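Local coordinates for Cel44C (Paenibacillus polymyxa, PDB 2YIH), which hydrolyses beta-1,4-linked glucans, xyloglucan among them, through the glycoside hydrolase family 44 part of a longer, multi-domain protein, at residues A35-M40 against A404-R409; F418-V423 against S438-S443; T109-G114 against N136-A141. The protein carries 8 engineered substitutions. One frame throughout, in Å; residues are numbered along the deposited sequence.

Interaction 1. Residues A35-M40 against A404-R409; sequences AGDENM and AYKLYR. With SO4 (sulfate ion), chain E.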
loop_
_atom_site.group_PDB
_atom_site.type_symbol
_atom_site.label_atom_id
_atom_site.label_comp_id
_atom_site.label_asym_id
_atom_site.label_seq_id
_atom_site.Cartn_x
_atom_site.Cartn_y
_atom_site.Cartn_z
ATOM N N ALA A 35 -0.140 -13.982 -7.857
ATOM C CA ALA A 35 0.116 -15.363 -8.296
ATOM C C ALA A 35 0.577 -16.270 -7.174
ATOM O O ALA A 35 0.245 -17.474 -7.162
ATOM C CB ALA A 35 1.113 -15.387 -9.447
ATOM N N GLY A 36 1.253 -15.693 -6.191
ATOM C CA GLY A 36 1.686 -16.455 -5.026
ATOM C C GLY A 36 3.177 -16.685 -4.987
ATOM O O GLY A 36 3.698 -17.229 -4.009
ATOM N N ASP A 37 3.880 -16.295 -6.045
ATOM C CA ASP A 37 5.322 -16.434 -6.062
ATOM C C ASP A 37 6.029 -15.081 -6.130
ATOM O O ASP A 37 7.185 -14.962 -6.569
ATOM C CB ASP A 37 5.791 -17.389 -7.158
ATOM C CG ASP A 37 5.381 -16.954 -8.553
ATOM O OD1 ASP A 37 4.608 -15.992 -8.750
ATOM O OD2 ASP A 37 5.902 -17.574 -9.498
ATOM N N GLU A 38 5.358 -14.048 -5.620
ATOM C CA GLU A 38 5.958 -12.717 -5.646
ATOM C C GLU A 38 6.858 -12.501 -4.433
ATOM O O GLU A 38 7.517 -11.467 -4.349
ATOM C CB GLU A 38 4.842 -11.657 -5.621
ATOM C CG GLU A 38 3.987 -11.527 -6.922
ATOM C CD GLU A 38 2.885 -12.543 -7.014
ATOM O OE1 GLU A 38 2.554 -13.205 -5.999
ATOM O OE2 GLU A 38 2.370 -12.698 -8.117
ATOM N N ASN A 39 6.793 -13.405 -3.449
ATOM C CA ASN A 39 7.595 -13.269 -2.204
ATOM C C ASN A 39 7.360 -11.909 -1.513
ATOM O O ASN A 39 8.286 -11.120 -1.277
ATOM C CB ASN A 39 9.080 -13.482 -2.532
ATOM C CG ASN A 39 9.962 -13.528 -1.281
ATOM O OD1 ASN A 39 9.509 -13.948 -0.204
ATOM N ND2 ASN A 39 11.207 -13.068 -1.414
ATOM N N MET A 40 6.081 -11.589 -1.336
ATOM C CA MET A 40 5.650 -10.391 -0.619
ATOM C C MET A 40 6.168 -10.435 0.823
ATOM O O MET A 40 6.341 -11.510 1.376
ATOM C CB MET A 40 4.106 -10.353 -0.581
ATOM C CG MET A 40 3.493 -10.165 -1.975
ATOM S SD MET A 40 3.708 -8.476 -2.598
ATOM C CE MET A 40 2.942 -8.699 -4.213
ATOM N N ALA A 404 6.665 -7.235 -12.013
ATOM C CA ALA A 404 7.422 -6.173 -11.319
ATOM C C ALA A 404 7.811 -6.631 -9.922
ATOM O O ALA A 404 8.976 -6.456 -9.519
ATOM C CB ALA A 404 6.611 -4.862 -11.264
ATOM N N TYR A 405 6.862 -7.206 -9.173
ATOM C CA TYR A 405 7.223 -7.716 -7.837
ATOM C C TYR A 405 8.290 -8.800 -7.932
ATOM O O TYR A 405 9.223 -8.816 -7.140
ATOM C CB TYR A 405 6.012 -8.250 -7.036
ATOM C CG TYR A 405 5.163 -7.127 -6.473
ATOM C CD1 TYR A 405 5.529 -6.470 -5.281
ATOM C CD2 TYR A 405 4.018 -6.709 -7.148
ATOM C CE1 TYR A 405 4.763 -5.393 -4.785
ATOM C CE2 TYR A 405 3.234 -5.658 -6.652
ATOM C CZ TYR A 405 3.626 -5.001 -5.472
ATOM O OH TYR A 405 2.924 -3.917 -5.007
ATOM N N LYS A 406 8.094 -9.743 -8.842
ATOM C CA LYS A 406 9.041 -10.858 -8.957
ATOM C C LYS A 406 10.414 -10.326 -9.361
ATOM O O LYS A 406 11.414 -10.860 -8.916
ATOM C CB LYS A 406 8.541 -11.905 -9.966
ATOM C CG LYS A 406 7.349 -12.650 -9.390
ATOM C CD LYS A 406 6.525 -13.424 -10.442
ATOM C CE LYS A 406 7.325 -14.564 -11.024
ATOM N NZ LYS A 406 6.659 -15.099 -12.265
ATOM N N LEU A 407 10.469 -9.281 -10.187
ATOM C CA LEU A 407 11.781 -8.744 -10.565
ATOM C C LEU A 407 12.572 -8.257 -9.334
ATOM O O LEU A 407 13.825 -8.416 -9.275
ATOM C CB LEU A 407 11.669 -7.657 -11.648
ATOM C CG LEU A 407 13.009 -7.276 -12.298
ATOM C CD1 LEU A 407 13.476 -8.380 -13.220
ATOM C CD2 LEU A 407 12.830 -5.973 -13.099
ATOM N N TYR A 408 11.852 -7.704 -8.349
ATOM C CA TYR A 408 12.474 -7.285 -7.080
ATOM C C TYR A 408 12.656 -8.412 -6.060
ATOM O O TYR A 408 13.582 -8.344 -5.232
ATOM C CB TYR A 408 11.636 -6.161 -6.416
ATOM C CG TYR A 408 11.946 -4.789 -6.977
ATOM C CD1 TYR A 408 11.424 -4.379 -8.199
ATOM C CD2 TYR A 408 12.860 -3.952 -6.342
ATOM C CE1 TYR A 408 11.734 -3.160 -8.736
ATOM C CE2 TYR A 408 13.160 -2.680 -6.869
ATOM C CZ TYR A 408 12.630 -2.313 -8.074
ATOM O OH TYR A 408 12.899 -1.069 -8.632
ATOM N N ARG A 409 11.744 -9.407 -6.057
ATOM C CA ARG A 409 11.620 -10.273 -4.890
ATOM C C ARG A 409 11.713 -11.766 -5.189
ATOM O O ARG A 409 11.813 -12.568 -4.277
ATOM C CB ARG A 409 10.333 -9.961 -4.114
ATOM C CG ARG A 409 10.290 -8.542 -3.569
ATOM C CD ARG A 409 11.100 -8.412 -2.268
ATOM N NE ARG A 409 10.500 -9.245 -1.224
ATOM C CZ ARG A 409 11.001 -9.408 -0.006
ATOM N NH1 ARG A 409 12.115 -8.741 0.348
ATOM N NH2 ARG A 409 10.377 -10.217 0.865
HETATM S S SO4 E . 12.657 -9.790 3.832
HETATM O O1 SO4 E . 13.597 -10.888 4.058
HETATM O O2 SO4 E . 13.231 -8.910 2.823
HETATM O O3 SO4 E . 11.363 -10.351 3.419
HETATM O O4 SO4 E . 12.470 -9.102 5.110
HETATM O O HOH W 1 7.121 -18.107 -11.950
HETATM O O HOH W 2 4.030 -16.078 -11.357
#
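Arg409 presents its guanidinium side-on to the backbone of Asn39, and two of its nitrogens share a single acceptor. NE lies 2.9 Å and NH2 3.1 Å from Asn39 O, which sits in the guanidinium plane. NE comes in nearly along the C=O axis, while NH2 stands above the carbonyl plane. Bends at chi2 (-80°) and chi3 (-64°) fold the arginine chain so that NE arrives beside that oxygen. Asn39 answers with its own side chain: ND2 donates to Arg409 O at 3.0 Å and also lies over one guanidinium face, the amide and guanidinium planes only 18° apart. NH1 and NH2 carry a sulfate ion, probably from the crystallisation liquor, each through a nearly straight bond. Lys406 meets Asp37 mainly with its aliphatic part, CD lying 3.6 Å from Asp37 OD1. The salt bridge proper is long, 3.8 Å from Lys406 NZ to Asp37 OD2, and two waters relay it, each accepting from NZ and donating to one carboxylate oxygen. The apolar part of the contact is Met40 on Tyr405: CE sits over the centre of the Tyr405 ring, 3.5 Å from its centroid, with SD also over that face in a Met-aromatic contact. Glu38 ties its own loop together, its carboxylate accepting from Ala35 N and Gly36 N, while OE2 also bonds Ser402 OG. This loop joins the barrel strands 29-30 and 42-45; the helix 399-409 resting on it packs through Tyr405 on helix 367-382 and through Leu407 on strands 446-453 and 487-493 of the beta domain.

Interaction 2. Residues F418-V423 against S438-S443; sequences FGDTSV and SVTNAS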
loop_
_atom_site.group_PDB
_atom_site.type_symbol
_atom_site.label_atom_id
_atom_site.label_comp_id
_atom_site.label_asym_id
_atom_site.label_seq_id
_atom_site.Cartn_x
_atom_site.Cartn_y
_atom_site.Cartn_z
ATOM N N PHE A 418 16.179 -8.097 -4.467
ATOM C CA PHE A 418 16.836 -6.795 -4.275
ATOM C C PHE A 418 17.416 -6.649 -2.873
ATOM O O PHE A 418 16.930 -7.247 -1.894
ATOM C CB PHE A 418 15.775 -5.689 -4.510
ATOM C CG PHE A 418 16.329 -4.371 -4.990
ATOM C CD1 PHE A 418 17.003 -4.274 -6.207
ATOM C CD2 PHE A 418 15.986 -3.200 -4.317
ATOM C CE1 PHE A 418 17.451 -3.021 -6.671
ATOM C CE2 PHE A 418 16.415 -1.966 -4.758
ATOM C CZ PHE A 418 17.112 -1.860 -5.967
ATOM N N GLY A 419 18.432 -5.804 -2.744
ATOM C CA GLY A 419 19.064 -5.646 -1.432
ATOM C C GLY A 419 18.205 -4.870 -0.455
ATOM O O GLY A 419 17.270 -4.141 -0.878
ATOM N N ASP A 420 18.610 -4.892 0.818
ATOM C CA ASP A 420 17.865 -4.203 1.875
ATOM C C ASP A 420 18.280 -2.759 2.075
ATOM O O ASP A 420 17.697 -2.041 2.862
ATOM C CB ASP A 420 17.879 -4.981 3.211
ATOM C CG ASP A 420 19.273 -5.125 3.837
ATOM O OD1 ASP A 420 20.247 -4.505 3.362
ATOM O OD2 ASP A 420 19.387 -5.839 4.887
ATOM N N THR A 421 19.340 -2.366 1.394
ATOM C CA THR A 421 19.914 -1.040 1.562
ATOM C C THR A 421 19.936 -0.306 0.220
ATOM O O THR A 421 20.641 -0.725 -0.695
ATOM C CB THR A 421 21.366 -1.156 2.075
ATOM O OG1 THR A 421 21.360 -1.823 3.352
ATOM C CG2 THR A 421 21.961 0.267 2.244
ATOM N N SER A 422 19.148 0.767 0.079
ATOM C CA SER A 422 19.209 1.598 -1.134
ATOM C C SER A 422 20.557 2.287 -1.204
ATOM O O SER A 422 21.070 2.723 -0.182
ATOM C CB SER A 422 18.111 2.675 -1.133
ATOM O OG SER A 422 18.225 3.551 -2.246
ATOM N N VAL A 423 21.113 2.411 -2.404
ATOM C CA VAL A 423 22.293 3.270 -2.577
ATOM C C VAL A 423 22.112 4.154 -3.803
ATOM O O VAL A 423 21.224 3.922 -4.631
ATOM C CB VAL A 423 23.605 2.434 -2.694
ATOM C CG1 VAL A 423 23.787 1.493 -1.489
ATOM C CG2 VAL A 423 23.683 1.669 -4.040
ATOM N N SER A 438 20.937 -1.229 -4.972
ATOM C CA SER A 438 20.913 -1.653 -3.565
ATOM C C SER A 438 22.034 -2.629 -3.283
ATOM O O SER A 438 22.531 -3.286 -4.200
ATOM C CB SER A 438 19.569 -2.323 -3.220
ATOM O OG SER A 438 19.355 -3.457 -4.036
ATOM N N VAL A 439 22.411 -2.711 -2.002
ATOM C CA VAL A 439 23.246 -3.788 -1.475
ATOM C C VAL A 439 22.563 -4.370 -0.222
ATOM O O VAL A 439 21.565 -3.822 0.241
ATOM C CB VAL A 439 24.642 -3.265 -1.093
ATOM C CG1 VAL A 439 25.357 -2.729 -2.343
ATOM C CG2 VAL A 439 24.550 -2.195 0.021
ATOM N N THR A 440 23.141 -5.401 0.385
ATOM C CA THR A 440 22.619 -5.903 1.668
ATOM C C THR A 440 23.728 -5.863 2.714
ATOM O O THR A 440 24.857 -6.246 2.413
ATOM C CB THR A 440 22.002 -7.331 1.532
ATOM O OG1 THR A 440 20.742 -7.239 0.852
ATOM C CG2 THR A 440 21.749 -7.976 2.920
ATOM N N ASN A 441 23.421 -5.356 3.913
ATOM C CA ASN A 441 24.392 -5.346 5.032
ATOM C C ASN A 441 25.715 -4.724 4.573
ATOM O O ASN A 441 26.794 -5.234 4.886
ATOM C CB ASN A 441 24.644 -6.772 5.563
ATOM C CG ASN A 441 25.378 -6.778 6.923
ATOM O OD1 ASN A 441 25.293 -5.809 7.687
ATOM N ND2 ASN A 441 26.039 -7.890 7.251
ATOM N N ALA A 442 25.607 -3.644 3.795
ATOM C CA ALA A 442 26.771 -2.891 3.280
ATOM C C ALA A 442 27.691 -3.749 2.419
ATOM O O ALA A 442 28.909 -3.562 2.424
ATOM C CB ALA A 442 27.547 -2.199 4.433
ATOM N N SER A 443 27.118 -4.725 1.717
ATOM C CA SER A 443 27.934 -5.701 0.998
ATOM C C SER A 443 28.930 -5.003 0.077
ATOM O O SER A 443 28.606 -4.022 -0.621
ATOM C CB SER A 443 27.072 -6.674 0.178
ATOM O OG SER A 443 27.885 -7.527 -0.634
HETATM O O HOH W 3 23.551 -1.762 4.854
#
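Ser438 projects onto the face of the Phe418 ring, with OG 3.0 Å above the plane and over its centre. Ser438 CB lies over the same face, 3.7 Å from the ring centroid, in a CH-pi contact. A chi1 of 60° sets OG between its own backbone N and carbonyl carbon, and there it accepts a bond from Gly419 N at 2.8 Å. OG thus meets a backbone N-H and the ring face at once, from roughly perpendicular directions. An alanine in place of Phe418 would probably leave Ser438 CB and OG without the ring they rest on, and Tyr408 without its edge-to-face partner. Gly419 passes so close to the other strand that a side chain would collide with Val439 O. Next to it Asp420 and Thr421 both face Val439, forming a classic beta bulge where the antiparallel hairpin of strands 421-427 and 433-439 nears its open end. Thr421 N and Val439 O are 2.9 Å apart in one of the two backbone bonds of the Thr421-Val439 pair; Val439 N to Thr421 O is the other. On the face bearing Thr421 and Val439, CG2 of Val439 touches Thr421 CB at 3.9 Å and Val423 CG1 at 4.1 Å, the two valines crossing at about a right angle. Asp420 likewise crosses Thr440, whose OG1 accepts from Asp420 N at 3.2 Å. Asp420 OD1 takes the Thr421 hydroxyl from above the carboxylate plane and, weakly, Asn441 N, in the type I' turn from Thr440 to Ser443.

Interaction 3. Residues T109-G114 against N136-A141; sequences TLPMAG and NQVVNA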
loop_
_atom_site.group_PDB
_atom_site.type_symbol
_atom_site.label_atom_id
_atom_site.label_comp_id
_atom_site.label_asym_id
_atom_site.label_seq_id
_atom_site.Cartn_x
_atom_site.Cartn_y
_atom_site.Cartn_z
ATOM N N THR A 109 -7.867 -4.444 9.154
ATOM C CA THR A 109 -8.761 -3.304 9.361
ATOM C C THR A 109 -9.775 -3.606 10.457
ATOM O O THR A 109 -10.349 -4.713 10.497
ATOM C CB THR A 109 -9.503 -3.014 8.045
ATOM O OG1 THR A 109 -8.519 -2.701 7.050
ATOM C CG2 THR A 109 -10.468 -1.804 8.157
ATOM N N LEU A 110 -10.090 -2.564 11.231
ATOM C CA LEU A 110 -11.100 -2.632 12.318
ATOM C C LEU A 110 -12.182 -1.645 11.938
ATOM O O LEU A 110 -11.919 -0.688 11.194
ATOM C CB LEU A 110 -10.467 -2.207 13.651
ATOM C CG LEU A 110 -9.338 -3.148 14.113
ATOM C CD1 LEU A 110 -8.808 -2.653 15.446
ATOM C CD2 LEU A 110 -9.883 -4.557 14.265
ATOM N N PRO A 111 -13.416 -1.868 12.419
ATOM C CA PRO A 111 -14.537 -1.027 11.928
ATOM C C PRO A 111 -14.680 0.271 12.753
ATOM O O PRO A 111 -14.571 0.225 13.989
ATOM C CB PRO A 111 -15.774 -1.917 12.181
ATOM C CG PRO A 111 -15.371 -2.736 13.416
ATOM C CD PRO A 111 -13.865 -3.015 13.242
ATOM N N MET A 112 -15.028 1.377 12.090
ATOM C CA MET A 112 -15.160 2.647 12.804
ATOM C C MET A 112 -16.354 3.481 12.303
ATOM O O MET A 112 -16.695 4.501 12.887
ATOM C CB MET A 112 -13.825 3.422 12.683
ATOM C CG MET A 112 -13.559 4.378 13.786
ATOM S SD MET A 112 -11.956 5.201 13.634
ATOM C CE MET A 112 -12.026 5.872 11.970
ATOM N N ALA A 113 -16.991 3.065 11.213
ATOM C CA ALA A 113 -18.078 3.871 10.666
ATOM C C ALA A 113 -19.323 3.798 11.543
ATOM O O ALA A 113 -20.171 4.702 11.486
ATOM C CB ALA A 113 -18.392 3.468 9.186
ATOM N N GLY A 114 -19.436 2.716 12.318
ATOM C CA GLY A 114 -20.284 2.663 13.507
ATOM C C GLY A 114 -21.151 1.406 13.607
ATOM O O GLY A 114 -21.684 1.093 14.693
ATOM N N ASN A 136 -25.575 -4.459 13.313
ATOM C CA ASN A 136 -25.202 -4.466 14.731
ATOM C C ASN A 136 -24.322 -3.263 14.997
ATOM O O ASN A 136 -23.575 -2.831 14.112
ATOM C CB ASN A 136 -24.427 -5.749 15.074
ATOM C CG ASN A 136 -25.292 -6.984 15.006
ATOM O OD1 ASN A 136 -26.484 -6.920 15.293
ATOM N ND2 ASN A 136 -24.686 -8.142 14.685
ATOM N N GLN A 137 -24.404 -2.732 16.215
ATOM C CA GLN A 137 -23.633 -1.540 16.587
ATOM C C GLN A 137 -22.218 -1.945 16.987
ATOM O O GLN A 137 -22.016 -2.932 17.714
ATOM C CB GLN A 137 -24.291 -0.836 17.774
ATOM C CG GLN A 137 -25.631 -0.285 17.499
ATOM C CD GLN A 137 -26.181 0.487 18.706
ATOM O OE1 GLN A 137 -25.413 1.061 19.511
ATOM N NE2 GLN A 137 -27.499 0.487 18.848
ATOM N N VAL A 138 -21.246 -1.152 16.558
ATOM C CA VAL A 138 -19.839 -1.308 17.014
ATOM C C VAL A 138 -19.618 -0.587 18.361
ATOM O O VAL A 138 -20.056 0.579 18.551
ATOM C CB VAL A 138 -18.866 -0.746 15.956
ATOM C CG1 VAL A 138 -17.391 -0.753 16.483
ATOM C CG2 VAL A 138 -18.945 -1.561 14.645
ATOM N N VAL A 139 -19.007 -1.293 19.315
ATOM C CA VAL A 139 -18.597 -0.672 20.586
ATOM C C VAL A 139 -17.116 -0.970 20.725
ATOM O O VAL A 139 -16.700 -2.126 20.570
ATOM C CB VAL A 139 -19.401 -1.318 21.765
ATOM C CG1 VAL A 139 -18.884 -0.870 23.130
ATOM C CG2 VAL A 139 -20.936 -0.980 21.591
ATOM N N ASN A 140 -16.332 0.070 21.005
ATOM C CA ASN A 140 -14.889 -0.084 20.981
ATOM C C ASN A 140 -14.385 -0.852 22.170
ATOM O O ASN A 140 -13.517 -1.752 22.020
ATOM C CB ASN A 140 -14.212 1.279 20.896
ATOM C CG ASN A 140 -14.406 1.912 19.551
ATOM O OD1 ASN A 140 -14.565 1.208 18.536
ATOM N ND2 ASN A 140 -14.465 3.225 19.526
ATOM N N ALA A 141 -14.915 -0.518 23.350
ATOM C CA ALA A 141 -14.478 -1.170 24.618
ATOM C C ALA A 141 -15.658 -1.834 25.354
ATOM O O ALA A 141 -16.620 -1.158 25.778
ATOM C CB ALA A 141 -13.776 -0.143 25.530
HETATM O O HOH W 4 -15.018 2.015 16.085
#
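Val138 lays its two methyl groups against the ring of Pro111. CG2 is 4.0 Å from Pro111 CG and equally far from Pro111 CB, while CG1 stands slightly farther from the ring and 3.9 Å from Pro111 O. With CG1 anti to the backbone N (chi1 174°) and CG2 beside it, both branches are brought to the proline, and the two side chains pass each other at a slant. The apolar patch is small, with methyl and methylene groups at ordinary van der Waals separations. Polar support comes from the backbone of the same valine: Val138 N donates to Gly114 O at 3.0 Å, almost straight at the hydrogen (173°), although the donor stands well above the carbonyl plane, 43° out of it. Val138 CB and CG2 also lie against this carbonyl group, CB 3.6 Å from Gly114 O. Gly114 has a positive phi, a conformation in which a side chain would be pressed against the carbonyl oxygen of Ala113. A water completes the contact, donating to Pro111 O at 2.8 Å and to Asn140 OD1 at 2.6 Å, so the side-chain oxygen of Asn140 reaches the proline carbonyl indirectly. The other end of that amide, ND2, bonds Ser214 OG on helix 205-222. The residue after the proline, Met112, bonds through its N to Asp185 OD2. Strand 135-139 runs between strands 115-117 and 156-158 in a small mixed sheet, and the side chain of Asn136 as a whole lies about 6 Å from a calcium ion. The contact therefore links the C-terminal end of strand 105-110 in the family 44 TIM barrel to the excursion that follows it, which supplies Asp151, Asp154 and Tyr156 to a calcium site completed by Glu56.

Interactions 1 and 2 are consecutive along the chain and touch, Tyr408 O lying 2.7 Å from Phe418 N in a probable hydrogen bond, tying helix 399-409 to the lead into strand 421-427. Interaction 1 is partly buried where the barrel meets the beta domain, and mixes charged, polar and Met-aromatic contacts. Interaction 2 is the most buried, lies within the beta domain, and relies on strand pairing and a hydroxyl over a ring. Interaction 3 is a surface contact with about half the buried area, 202 Å² against 416 and 415 Å², and rests on apolar packing and one backbone bond. It lies across the chain's centre from both, its nearest atoms about 17 Å from interaction 1.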